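PDB 6GV5: hyperosmolarity resistance protein Emb from Staphylococcus epidermidis, which probably helps the bacterium adhere to surface-immobilized fibronectin, as a piece of the repeat region of a giant extracellular matrix binding protein. Local coordinates for residues K66-R71 with Y87-I91; A12-T17 with L30-N35; K56-L60 with I111-I115. One frame throughout, in Å; residues are numbered along the deposited sequence.

Contact 1 of 3, residues K66-R71 with Y87-I91; sequences KASLVR and YEQAI
In the helical bundle of the FIVAR region, the short helix 67-73 lies nearly antiparallel to helix 81-99, their local axes 12.2 Å apart, and the long side chains Tyr-87, Arg-71 and Glu-88 bridge that wide gap. Tyr-87 does so from the second helix: with CG anti to its backbone N (chi1 -175°) the ring is carried across until its hydroxyl lies between Ala-67 and Val-70, one turn apart on the first helix. Its OH comes to 3.2 Å from Ala-67 CA and 3.4 Å from Val-70 CB, and Val-70 CG1 rests 3.7 Å from Tyr-87 CZ. The small Ala-67 lets the phenol end approach the backbone, while the branched Val-70 flanks it. On one face of the ring, toward its rim, sits CG1 of Ile-91; the CD1 of that isoleucine touches Ala-67 CB at 4.0 Å. Leu-125 and Glu-122 also border the tyrosine.

Beside this apolar layer, Arg-71 and Glu-88 reach for each other from opposite directions. The extended arginine chain offers NE and NH2 side-on, one to each carboxylate oxygen: NE to OE2 of Glu-88 at 2.8 Å and almost perfectly straight (179°), NH2 to OE1 of Glu-88 at 2.9 Å. Both oxygens use their syn lone pairs, and the two flat groups are only 15° from coplanar. Tyr-76 adds a weak hydrogen bond to Glu-88 OE2. Two parallel bonds fix the rotation of both flat groups, and the positive neighbour probably favours the ionised glutamate.

Contact 2 of 3, residues A12-T17 with L30-N35; sequences AKQQIT and LENIIN
Ala-12 opens the contact from helix 2-18, its CB meeting CD1 of Ile-34 at 3.9 Å; a methyl is enough here because the isoleucine supplies the bulk. Lys-13 follows, with a double role. Its CG packs on CG2 of Ile-34 and on Glu-31, whose CG is 4.0 Å from it, the glutamate chain crossing the lysine at about a right angle. Farther out, a bend at chi3 (-73°) turns the lysine's end toward Asn-35, and NZ donates to OD1 of that residue at 2.9 Å, in the plane of the amide carbonyl and on a lone pair. A lysine suits the edge: its methylenes pack on Ile-34 and Glu-31 while its ammonium end reaches Asn-35.

One turn on from Ala-12, Ile-16 points into the interface and reaches Ile-34 tip to tip, its CD1 4.0 Å from CG1 of Ile-34 and 4.3 Å from CB of Leu-30. Leu-30 also touches Ala-50 and His-49 of helix 40-65. Thr-17 comes last: its OG1 donates to its own helix, 2.8 Å from Lys-13 O, which accepts Thr-17 N as well, from the opposite face of its plane. Glu-31 OE2 lies 3.4 Å from that hydroxyl. An isoleucine-rich seam bordered by polar chains, between segments whose directions differ by 170°, is the antiparallel pairing expected of a small three-helix bundle such as the GA module.

Contact 3 of 3, residues K56-L60 with I111-I115; sequences KMEEL and INRTI
Lys-56 and Ile-111 touch through the base of the lysine chain where helix 40-65 runs alongside helix 108-123: CB of the lysine lies 3.8 Å from CG2 of Ile-111. From there the lysine chain bends at its second side-chain torsion and runs outward obliquely across Asn-112, whose OD1 accepts from Lys-56 NZ at 2.9 Å. The nitrogen stands well above the carbonyl plane, 46° out of it; the bond is of ordinary length, but its donor stands off the lone-pair directions. Glu-59 of the same helix adds a long salt bridge to this ammonium group, leaving the charge between a carboxylate and an amide oxygen at the border of an apolar seam.

Ile-115 sets its CD1 against one turn of helix 40-65, by Lys-56, Glu-59 and Leu-60. That methyl comes within 3.3 Å of Lys-56 O and 3.8 Å of Glu-59 CB, meeting the glutamate chain at about a right angle, while CG1 of Ile-115 packs 3.8 Å from Leu-60 CB. Branching lets Ile-111 use both arms, CG2 on Lys-56 and CD1 on Met-57. The two segments run in the same direction, crossing at 24° with axes 9.5 Å apart, consistent with the parallel first-and-third pairing of an up-down-up three-helix bundle, counting helix 67-73 as a continuation of helix 40-65; the middle helix, 81-99, brings Ile-97 against Leu-60, Ile-111 and Thr-114.

A chi1 of 179° swings the Leu-60 branch away from its own N, and its CD1 comes to CG2 of Thr-114 at a slant, while the threonine hydroxyl is hydrogen-bonded to Asp-110 O. At the other end of the seam Met-57, bent at chi2 and chi3, lays its SD across Ile-111 at roughly a right angle, 3.7 Å from CD1 of that residue.

In the fold
The three contacts are spread along an elongated, all-helical chain. Contact 2 lies in the GA module range, contacts 1 and 3 in the FIVAR range, and helix 40-65 spans both. Contact 3 is the central one, about 5 Å from the centre of the chain. Contacts 1 and 2 lie on opposite sides of that centre, their own centres about 32 Å apart. Contact 3 is about 14 Å from contact 1 and about 20 Å from contact 2, centre to centre. Both contacts 1 and 3 border helix 108-123: contact 3 uses residues 111-115, while Ile-118 and Glu-122 touch side chains of contact 1. Met-57 and Leu-30 both touch Leu-22, linking contact 3 with contact 2.

Contact 1 of 3, residues K66-R71 with Y87-I91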
ATOM      1  N   LYS A  66      -6.230  -3.173  11.980  1.00 19.17           N
ATOM      2  CA  LYS A  66      -7.381  -3.012  12.854  1.00 18.47           C
ATOM      3  C   LYS A  66      -8.223  -4.283  12.980  1.00 17.88           C
ATOM      4  O   LYS A  66      -9.277  -4.240  13.605  1.00 17.62           O
ATOM      5  CB  LYS A  66      -8.256  -1.859  12.349  1.00 22.39           C
ATOM      6  CG  LYS A  66      -8.984  -2.145  11.047  1.00 22.64           C
ATOM      7  CD  LYS A  66      -9.787  -0.941  10.544  1.00 28.64           C
ATOM      8  CE  LYS A  66     -10.913  -0.573  11.485  1.00 37.02           C
ATOM      9  NZ  LYS A  66     -11.771   0.503  10.901  1.00 47.59           N
ATOM     10  N   ALA A  67      -7.796  -5.417  12.417  1.00 17.65           N
ATOM     11  CA  ALA A  67      -8.692  -6.564  12.319  1.00 16.19           C
ATOM     12  C   ALA A  67      -9.114  -7.089  13.688  1.00 16.76           C
ATOM     13  O   ALA A  67     -10.263  -7.505  13.865  1.00 16.50           O
ATOM     14  CB  ALA A  67      -8.032  -7.675  11.508  1.00 18.17           C
ATOM     15  N   SER A  68      -8.191  -7.138  14.656  1.00 16.32           N
ATOM     16  CA  SER A  68      -8.575  -7.636  15.980  1.00 17.13           C
ATOM     17  C   SER A  68      -9.568  -6.703  16.664  1.00 17.82           C
ATOM     18  O   SER A  68     -10.486  -7.171  17.345  1.00 18.57           O
ATOM     19  CB  SER A  68      -7.333  -7.839  16.840  1.00 18.28           C
ATOM     20  OG  SER A  68      -6.597  -8.963  16.398  1.00 20.26           O
ATOM     21  N   LEU A  69      -9.403  -5.382  16.509  1.00 18.48           N
ATOM     22  CA  LEU A  69     -10.406  -4.446  17.010  1.00 19.73           C
ATOM     23  C   LEU A  69     -11.769  -4.695  16.372  1.00 19.41           C
ATOM     24  O   LEU A  69     -12.799  -4.650  17.050  1.00 22.33           O
ATOM     25  CB  LEU A  69      -9.972  -3.006  16.743  1.00 24.07           C
ATOM     26  CG  LEU A  69      -9.254  -2.246  17.848  1.00 24.53           C
ATOM     27  CD1 LEU A  69      -8.840  -0.874  17.333  1.00 27.27           C
ATOM     28  CD2 LEU A  69     -10.134  -2.129  19.064  1.00 25.54           C
ATOM     29  N   VAL A  70     -11.790  -4.951  15.060  1.00 16.82           N
ATOM     30  CA  VAL A  70     -13.035  -5.208  14.352  1.00 18.63           C
ATOM     31  C   VAL A  70     -13.673  -6.491  14.870  1.00 17.88           C
ATOM     32  O   VAL A  70     -14.878  -6.538  15.134  1.00 19.81           O
ATOM     33  CB  VAL A  70     -12.775  -5.279  12.834  1.00 17.42           C
ATOM     34  CG1 VAL A  70     -13.994  -5.842  12.100  1.00 19.85           C
ATOM     35  CG2 VAL A  70     -12.396  -3.901  12.273  1.00 19.22           C
ATOM     36  N   ARG A  71     -12.870  -7.547  15.022  1.00 16.05           N
ATOM     37  CA  ARG A  71     -13.425  -8.808  15.508  1.00 17.01           C
ATOM     38  C   ARG A  71     -14.056  -8.650  16.877  1.00 18.59           C
ATOM     39  O   ARG A  71     -15.063  -9.297  17.179  1.00 20.03           O
ATOM     40  CB  ARG A  71     -12.360  -9.901  15.558  1.00 16.82           C
ATOM     41  CG  ARG A  71     -11.842 -10.344  14.202  1.00 18.74           C
ATOM     42  CD  ARG A  71     -10.884 -11.539  14.295  1.00 17.00           C
ATOM     43  NE  ARG A  71     -10.178 -11.697  13.030  1.00 18.87           N
ATOM     44  CZ  ARG A  71      -8.975 -11.214  12.765  1.00 19.81           C
ATOM     45  NH1 ARG A  71      -8.281 -10.574  13.699  1.00 20.03           N
ATOM     46  NH2 ARG A  71      -8.467 -11.366  11.549  1.00 19.86           N
ATOM     47  N   TYR A  87     -14.503 -11.687   5.492  1.00 16.44           N
ATOM     48  CA  TYR A  87     -13.588 -10.755   6.136  1.00 15.49           C
ATOM     49  C   TYR A  87     -12.198 -11.372   6.280  1.00 16.79           C
ATOM     50  O   TYR A  87     -11.184 -10.738   5.975  1.00 15.55           O
ATOM     51  CB  TYR A  87     -14.142 -10.351   7.491  1.00 16.15           C
ATOM     52  CG  TYR A  87     -13.326  -9.285   8.182  1.00 17.32           C
ATOM     53  CD1 TYR A  87     -13.214  -8.009   7.641  1.00 14.80           C
ATOM     54  CD2 TYR A  87     -12.658  -9.556   9.367  1.00 15.84           C
ATOM     55  CE1 TYR A  87     -12.468  -7.032   8.282  1.00 15.70           C
ATOM     56  CE2 TYR A  87     -11.932  -8.590  10.012  1.00 18.08           C
ATOM     57  CZ  TYR A  87     -11.827  -7.339   9.466  1.00 17.93           C
ATOM     58  OH  TYR A  87     -11.074  -6.382  10.118  1.00 17.48           O
ATOM     59  N   GLU A  88     -12.118 -12.628   6.736  1.00 16.89           N
ATOM     60  CA  GLU A  88     -10.812 -13.238   6.925  1.00 15.36           C
ATOM     61  C   GLU A  88     -10.088 -13.423   5.596  1.00 15.31           C
ATOM     62  O   GLU A  88      -8.860 -13.299   5.530  1.00 17.68           O
ATOM     63  CB  GLU A  88     -10.941 -14.574   7.656  1.00 18.30           C
ATOM     64  CG  GLU A  88     -11.548 -14.468   9.026  1.00 16.74           C
ATOM     65  CD  GLU A  88     -10.816 -13.506   9.952  1.00 17.91           C
ATOM     66  OE1 GLU A  88      -9.651 -13.165   9.671  1.00 19.43           O
ATOM     67  OE2 GLU A  88     -11.445 -13.117  10.976  1.00 19.48           O
ATOM     68  N   GLN A  89     -10.827 -13.756   4.529  1.00 16.73           N
ATOM     69  CA  GLN A  89     -10.223 -13.860   3.205  0.57 18.37           C
ATOM     70  C   GLN A  89      -9.625 -12.524   2.778  1.00 16.04           C
ATOM     71  O   GLN A  89      -8.497 -12.459   2.272  1.00 20.20           O
ATOM     72  CB  GLN A  89     -11.267 -14.308   2.181  0.57 20.12           C
ATOM     73  CG  GLN A  89     -11.746 -15.742   2.308  0.57 21.67           C
ATOM     74  CD  GLN A  89     -12.944 -16.041   1.409  0.57 24.83           C
ATOM     75  OE1 GLN A  89     -13.372 -15.199   0.611  0.57 27.52           O
ATOM     76  NE2 GLN A  89     -13.497 -17.237   1.547  0.57 26.57           N
ATOM     77  N   ALA A  90     -10.392 -11.436   2.967  1.00 17.32           N
ATOM     78  CA  ALA A  90      -9.904 -10.116   2.553  1.00 17.20           C
ATOM     79  C   ALA A  90      -8.702  -9.684   3.382  1.00 16.96           C
ATOM     80  O   ALA A  90      -7.727  -9.143   2.840  1.00 18.02           O
ATOM     81  CB  ALA A  90     -11.032  -9.093   2.650  1.00 19.28           C
ATOM     82  N   ILE A  91      -8.743  -9.912   4.702  1.00 15.82           N
ATOM     83  CA  ILE A  91      -7.608  -9.553   5.550  1.00 15.15           C
ATOM     84  C   ILE A  91      -6.368 -10.339   5.142  1.00 17.80           C
ATOM     85  O   ILE A  91      -5.266  -9.788   5.063  1.00 17.89           O
ATOM     86  CB  ILE A  91      -7.961  -9.787   7.030  1.00 16.31           C
ATOM     87  CG1 ILE A  91      -8.943  -8.736   7.535  1.00 16.05           C
ATOM     88  CG2 ILE A  91      -6.700  -9.829   7.907  1.00 18.50           C
ATOM     89  CD1 ILE A  91      -8.413  -7.310   7.554  1.00 16.37           C
TER

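Contact 2 of 3, residues A12-T17 with L30-N35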
ATOM      1  N   ALA A  12      14.466  12.252  -4.802  1.00 29.29           N
ATOM      2  CA  ALA A  12      13.294  11.385  -4.841  1.00 27.94           C
ATOM      3  C   ALA A  12      13.514  10.126  -4.014  1.00 29.38           C
ATOM      4  O   ALA A  12      12.616   9.691  -3.283  1.00 26.93           O
ATOM      5  CB  ALA A  12      12.957  11.020  -6.284  1.00 27.00           C
ATOM      6  N   LYS A  13      14.702   9.524  -4.115  1.00 28.67           N
ATOM      7  CA  LYS A  13      14.964   8.311  -3.349  1.00 28.05           C
ATOM      8  C   LYS A  13      14.990   8.601  -1.854  1.00 30.54           C
ATOM      9  O   LYS A  13      14.531   7.783  -1.046  1.00 30.65           O
ATOM     10  CB  LYS A  13      16.279   7.684  -3.805  1.00 30.24           C
ATOM     11  CG  LYS A  13      16.232   7.117  -5.209  1.00 33.92           C
ATOM     12  CD  LYS A  13      17.549   6.455  -5.584  1.00 38.90           C
ATOM     13  CE  LYS A  13      18.642   7.487  -5.843  1.00 37.69           C
ATOM     14  NZ  LYS A  13      19.947   6.836  -6.160  1.00 42.13           N
ATOM     15  N   GLN A  14      15.510   9.767  -1.467  1.00 30.44           N
ATOM     16  CA  GLN A  14      15.493  10.154  -0.063  1.00 32.71           C
ATOM     17  C   GLN A  14      14.068  10.312   0.451  1.00 33.28           C
ATOM     18  O   GLN A  14      13.748   9.864   1.557  1.00 31.79           O
ATOM     19  CB  GLN A  14      16.287  11.447   0.126  1.00 39.28           C
ATOM     20  CG  GLN A  14      17.786  11.264  -0.060  1.00 42.10           C
ATOM     21  CD  GLN A  14      18.545  12.578  -0.048  1.00 54.09           C
ATOM     22  OE1 GLN A  14      17.952  13.651  -0.172  1.00 56.59           O
ATOM     23  NE2 GLN A  14      19.861  12.500   0.103  1.00 56.17           N
ATOM     24  N   GLN A  15      13.194  10.948  -0.337  1.00 32.30           N
ATOM     25  CA  GLN A  15      11.799  11.064   0.066  1.00 31.02           C
ATOM     26  C   GLN A  15      11.164   9.691   0.230  1.00 31.01           C
ATOM     27  O   GLN A  15      10.436   9.443   1.201  1.00 30.45           O
ATOM     28  CB  GLN A  15      11.012  11.883  -0.958  1.00 32.07           C
ATOM     29  CG  GLN A  15      11.443  13.334  -1.069  1.00 34.56           C
ATOM     30  CD  GLN A  15      10.451  14.180  -1.845  1.00 37.58           C
ATOM     31  OE1 GLN A  15       9.246  14.119  -1.603  1.00 38.74           O
ATOM     32  NE2 GLN A  15      10.954  14.973  -2.784  1.00 36.69           N
ATOM     33  N   ILE A  16      11.429   8.785  -0.712  1.00 27.25           N
ATOM     34  CA  ILE A  16      10.832   7.452  -0.667  1.00 28.47           C
ATOM     35  C   ILE A  16      11.308   6.703   0.566  1.00 31.48           C
ATOM     36  O   ILE A  16      10.545   5.956   1.193  1.00 28.06           O
ATOM     37  CB  ILE A  16      11.162   6.683  -1.960  1.00 28.08           C
ATOM     38  CG1 ILE A  16      10.355   7.254  -3.128  1.00 27.70           C
ATOM     39  CG2 ILE A  16      10.876   5.185  -1.797  1.00 29.26           C
ATOM     40  CD1 ILE A  16      10.911   6.916  -4.502  1.00 31.30           C
ATOM     41  N   THR A  17      12.576   6.890   0.933  1.00 29.35           N
ATOM     42  CA  THR A  17      13.106   6.225   2.118  1.00 31.74           C
ATOM     43  C   THR A  17      12.362   6.646   3.378  1.00 34.08           C
ATOM     44  O   THR A  17      12.250   5.855   4.320  1.00 34.37           O
ATOM     45  CB  THR A  17      14.600   6.522   2.257  1.00 37.08           C
ATOM     46  OG1 THR A  17      15.287   6.080   1.079  1.00 39.20           O
ATOM     47  CG2 THR A  17      15.175   5.821   3.475  1.00 40.61           C
ATOM     48  N   LEU A  30      10.918   0.926  -6.290  1.00 28.41           N
ATOM     49  CA  LEU A  30      10.689   2.296  -6.740  1.00 30.12           C
ATOM     50  C   LEU A  30      11.991   3.077  -6.866  1.00 31.82           C
ATOM     51  O   LEU A  30      12.149   3.868  -7.804  1.00 31.05           O
ATOM     52  CB  LEU A  30       9.730   3.003  -5.781  1.00 30.35           C
ATOM     53  CG  LEU A  30       8.267   2.587  -5.933  1.00 30.20           C
ATOM     54  CD1 LEU A  30       7.467   3.001  -4.710  1.00 29.56           C
ATOM     55  CD2 LEU A  30       7.661   3.195  -7.178  1.00 35.13           C
ATOM     56  N   GLU A  31      12.928   2.876  -5.936  1.00 33.27           N
ATOM     57  CA  GLU A  31      14.239   3.503  -6.073  1.00 34.98           C
ATOM     58  C   GLU A  31      14.915   3.065  -7.366  1.00 36.90           C
ATOM     59  O   GLU A  31      15.547   3.875  -8.054  1.00 33.05           O
ATOM     60  CB  GLU A  31      15.106   3.168  -4.861  1.00 37.08           C
ATOM     61  CG  GLU A  31      14.613   3.802  -3.565  1.00 40.50           C
ATOM     62  CD  GLU A  31      15.233   3.193  -2.316  1.00 50.45           C
ATOM     63  OE1 GLU A  31      16.093   2.297  -2.445  1.00 52.65           O
ATOM     64  OE2 GLU A  31      14.852   3.613  -1.201  1.00 51.85           O
ATOM     65  N   ASN A  32      14.779   1.785  -7.723  1.00 36.76           N
ATOM     66  CA  ASN A  32      15.339   1.304  -8.980  1.00 37.75           C
ATOM     67  C   ASN A  32      14.664   1.968 -10.173  1.00 38.15           C
ATOM     68  O   ASN A  32      15.328   2.330 -11.150  1.00 38.08           O
ATOM     69  CB  ASN A  32      15.192  -0.214  -9.063  1.00 38.93           C
ATOM     70  CG  ASN A  32      15.843  -0.790 -10.292  1.00 41.96           C
ATOM     71  OD1 ASN A  32      16.948  -0.394 -10.666  1.00 47.62           O
ATOM     72  ND2 ASN A  32      15.159  -1.721 -10.943  1.00 45.07           N
ATOM     73  N   ILE A  33      13.342   2.128 -10.115  1.00 33.33           N
ATOM     74  CA  ILE A  33      12.626   2.828 -11.173  1.00 35.34           C
ATOM     75  C   ILE A  33      13.128   4.260 -11.290  1.00 36.11           C
ATOM     76  O   ILE A  33      13.362   4.761 -12.396  1.00 38.54           O
ATOM     77  CB  ILE A  33      11.109   2.772 -10.910  1.00 39.26           C
ATOM     78  CG1 ILE A  33      10.609   1.326 -11.026  1.00 40.00           C
ATOM     79  CG2 ILE A  33      10.363   3.680 -11.876  1.00 35.90           C
ATOM     80  CD1 ILE A  33       9.223   1.102 -10.457  1.00 38.30           C
ATOM     81  N   ILE A  34      13.305   4.940 -10.153  1.00 34.43           N
ATOM     82  CA  ILE A  34      13.825   6.307 -10.169  1.00 35.18           C
ATOM     83  C   ILE A  34      15.170   6.344 -10.885  1.00 36.19           C
ATOM     84  O   ILE A  34      15.411   7.188 -11.757  1.00 33.72           O
ATOM     85  CB  ILE A  34      13.945   6.853  -8.736  1.00 32.91           C
ATOM     86  CG1 ILE A  34      12.568   7.083  -8.098  1.00 32.44           C
ATOM     87  CG2 ILE A  34      14.755   8.147  -8.717  1.00 33.14           C
ATOM     88  CD1 ILE A  34      11.755   8.189  -8.730  1.00 32.26           C
ATOM     89  N   ASN A  35      16.068   5.423 -10.526  1.00 35.41           N
ATOM     90  CA  ASN A  35      17.421   5.457 -11.072  1.00 36.85           C
ATOM     91  C   ASN A  35      17.435   5.282 -12.583  1.00 37.08           C
ATOM     92  O   ASN A  35      18.371   5.743 -13.248  1.00 37.95           O
ATOM     93  CB  ASN A  35      18.278   4.370 -10.423  1.00 33.88           C
ATOM     94  CG  ASN A  35      18.683   4.711  -9.009  1.00 41.00           C
ATOM     95  OD1 ASN A  35      18.789   5.882  -8.643  1.00 42.33           O
ATOM     96  ND2 ASN A  35      18.922   3.687  -8.202  1.00 43.58           N
TER

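Contact 3 of 3, residues K56-L60 with I111-I115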
ATOM      1  N   LYS A  56      -1.809   4.721  -0.300  1.00 22.25           N
ATOM      2  CA  LYS A  56      -2.682   3.560  -0.380  1.00 22.24           C
ATOM      3  C   LYS A  56      -2.167   2.450   0.522  1.00 19.47           C
ATOM      4  O   LYS A  56      -2.956   1.732   1.153  1.00 21.09           O
ATOM      5  CB  LYS A  56      -2.782   3.070  -1.818  1.00 22.96           C
ATOM      6  CG  LYS A  56      -3.571   4.012  -2.723  1.00 26.22           C
ATOM      7  CD  LYS A  56      -5.029   4.064  -2.298  1.00 33.58           C
ATOM      8  CE  LYS A  56      -5.845   5.002  -3.177  1.00 45.01           C
ATOM      9  NZ  LYS A  56      -7.243   5.134  -2.674  1.00 68.10           N
ATOM     10  N   MET A  57      -0.843   2.300   0.603  1.00 20.25           N
ATOM     11  CA  MET A  57      -0.274   1.295   1.487  1.00 19.87           C
ATOM     12  C   MET A  57      -0.517   1.650   2.951  1.00 19.55           C
ATOM     13  O   MET A  57      -0.730   0.763   3.782  1.00 20.21           O
ATOM     14  CB  MET A  57       1.217   1.123   1.217  1.00 18.62           C
ATOM     15  CG  MET A  57       1.503   0.342  -0.046  1.00 20.51           C
ATOM     16  SD  MET A  57       0.797  -1.317  -0.029  1.00 21.21           S
ATOM     17  CE  MET A  57       1.706  -2.014   1.341  1.00 23.33           C
ATOM     18  N   GLU A  58      -0.471   2.945   3.295  1.00 20.06           N
ATOM     19  CA  GLU A  58      -0.883   3.369   4.629  1.00 21.91           C
ATOM     20  C   GLU A  58      -2.321   2.944   4.903  1.00 19.45           C
ATOM     21  O   GLU A  58      -2.630   2.421   5.980  1.00 20.90           O
ATOM     22  CB  GLU A  58      -0.737   4.886   4.777  1.00 23.55           C
ATOM     23  CG  GLU A  58       0.693   5.370   4.868  1.00 28.43           C
ATOM     24  CD  GLU A  58       0.787   6.877   5.025  1.00 39.73           C
ATOM     25  OE1 GLU A  58      -0.216   7.567   4.742  1.00 40.90           O
ATOM     26  OE2 GLU A  58       1.861   7.368   5.434  1.00 48.83           O
ATOM     27  N   GLU A  59      -3.221   3.197   3.941  1.00 20.65           N
ATOM     28  CA  GLU A  59      -4.614   2.800   4.102  1.00 22.28           C
ATOM     29  C   GLU A  59      -4.742   1.292   4.265  1.00 18.84           C
ATOM     30  O   GLU A  59      -5.531   0.812   5.096  1.00 19.43           O
ATOM     31  CB  GLU A  59      -5.430   3.239   2.891  1.00 25.73           C
ATOM     32  CG  GLU A  59      -5.602   4.728   2.698  1.00 35.22           C
ATOM     33  CD  GLU A  59      -6.519   5.025   1.526  1.00 40.77           C
ATOM     34  OE1 GLU A  59      -7.513   4.285   1.361  1.00 42.75           O
ATOM     35  OE2 GLU A  59      -6.240   5.976   0.766  1.00 49.27           O
ATOM     36  N   LEU A  60      -4.005   0.534   3.462  1.00 18.33           N
ATOM     37  CA  LEU A  60      -4.071  -0.918   3.558  1.00 17.16           C
ATOM     38  C   LEU A  60      -3.545  -1.404   4.900  1.00 19.49           C
ATOM     39  O   LEU A  60      -4.151  -2.285   5.527  1.00 18.79           O
ATOM     40  CB  LEU A  60      -3.288  -1.551   2.414  1.00 19.20           C
ATOM     41  CG  LEU A  60      -3.271  -3.087   2.432  1.00 19.66           C
ATOM     42  CD1 LEU A  60      -4.639  -3.696   2.206  1.00 19.97           C
ATOM     43  CD2 LEU A  60      -2.276  -3.577   1.386  1.00 20.79           C
ATOM     44  N   ILE A 111      -3.750  -2.459  -4.998  1.00 29.01           N
ATOM     45  CA  ILE A 111      -3.859  -2.140  -3.577  1.00 24.67           C
ATOM     46  C   ILE A 111      -5.254  -1.619  -3.261  1.00 27.81           C
ATOM     47  O   ILE A 111      -5.892  -2.028  -2.282  1.00 24.28           O
ATOM     48  CB  ILE A 111      -2.782  -1.117  -3.174  1.00 27.90           C
ATOM     49  CG1 ILE A 111      -1.387  -1.672  -3.449  1.00 31.59           C
ATOM     50  CG2 ILE A 111      -2.944  -0.716  -1.711  1.00 26.03           C
ATOM     51  CD1 ILE A 111      -1.079  -2.942  -2.734  1.00 31.45           C
ATOM     52  N   ASN A 112      -5.754  -0.700  -4.086  1.00 28.98           N
ATOM     53  CA  ASN A 112      -7.060  -0.122  -3.808  1.00 24.71           C
ATOM     54  C   ASN A 112      -8.136  -1.198  -3.833  1.00 24.36           C
ATOM     55  O   ASN A 112      -9.053  -1.185  -3.005  1.00 26.32           O
ATOM     56  CB  ASN A 112      -7.378   0.989  -4.808  1.00 30.93           C
ATOM     57  CG  ASN A 112      -8.522   1.867  -4.347  1.00 38.42           C
ATOM     58  OD1 ASN A 112      -8.431   2.527  -3.311  1.00 38.19           O
ATOM     59  ND2 ASN A 112      -9.610   1.871  -5.109  1.00 44.43           N
ATOM     60  N   ARG A 113      -8.028  -2.155  -4.760  1.00 26.40           N
ATOM     61  CA  ARG A 113      -9.002  -3.237  -4.809  1.00 26.02           C
ATOM     62  C   ARG A 113      -8.983  -4.036  -3.515  1.00 26.64           C
ATOM     63  O   ARG A 113     -10.038  -4.370  -2.961  1.00 25.54           O
ATOM     64  CB  ARG A 113      -8.721  -4.149  -6.000  1.00 31.16           C
ATOM     65  CG  ARG A 113      -9.765  -5.239  -6.180  1.00 35.24           C
ATOM     66  CD  ARG A 113      -9.570  -6.001  -7.480  1.00 42.05           C
ATOM     67  NE  ARG A 113      -9.719  -5.147  -8.655  1.00 45.77           N
ATOM     68  CZ  ARG A 113     -10.887  -4.761  -9.160  1.00 52.19           C
ATOM     69  NH1 ARG A 113     -12.024  -5.145  -8.591  1.00 58.16           N
ATOM     70  NH2 ARG A 113     -10.920  -3.988 -10.238  1.00 44.74           N
ATOM     71  N   THR A 114      -7.787  -4.346  -3.015  1.00 24.89           N
ATOM     72  CA  THR A 114      -7.692  -5.095  -1.766  1.00 22.04           C
ATOM     73  C   THR A 114      -8.270  -4.304  -0.599  1.00 20.60           C
ATOM     74  O   THR A 114      -8.975  -4.864   0.251  1.00 21.48           O
ATOM     75  CB  THR A 114      -6.241  -5.472  -1.487  1.00 26.76           C
ATOM     76  OG1 THR A 114      -5.703  -6.176  -2.613  1.00 32.44           O
ATOM     77  CG2 THR A 114      -6.160  -6.360  -0.256  1.00 26.87           C
ATOM     78  N   ILE A 115      -7.969  -3.004  -0.527  1.00 21.11           N
ATOM     79  CA  ILE A 115      -8.547  -2.157   0.509  1.00 19.42           C
ATOM     80  C   ILE A 115     -10.065  -2.207   0.436  1.00 20.61           C
ATOM     81  O   ILE A 115     -10.758  -2.339   1.458  1.00 19.67           O
ATOM     82  CB  ILE A 115      -8.037  -0.709   0.374  1.00 21.90           C
ATOM     83  CG1 ILE A 115      -6.532  -0.616   0.631  1.00 21.65           C
ATOM     84  CG2 ILE A 115      -8.787   0.200   1.339  1.00 24.20           C
ATOM     85  CD1 ILE A 115      -5.919   0.670   0.080  1.00 23.96           C
TER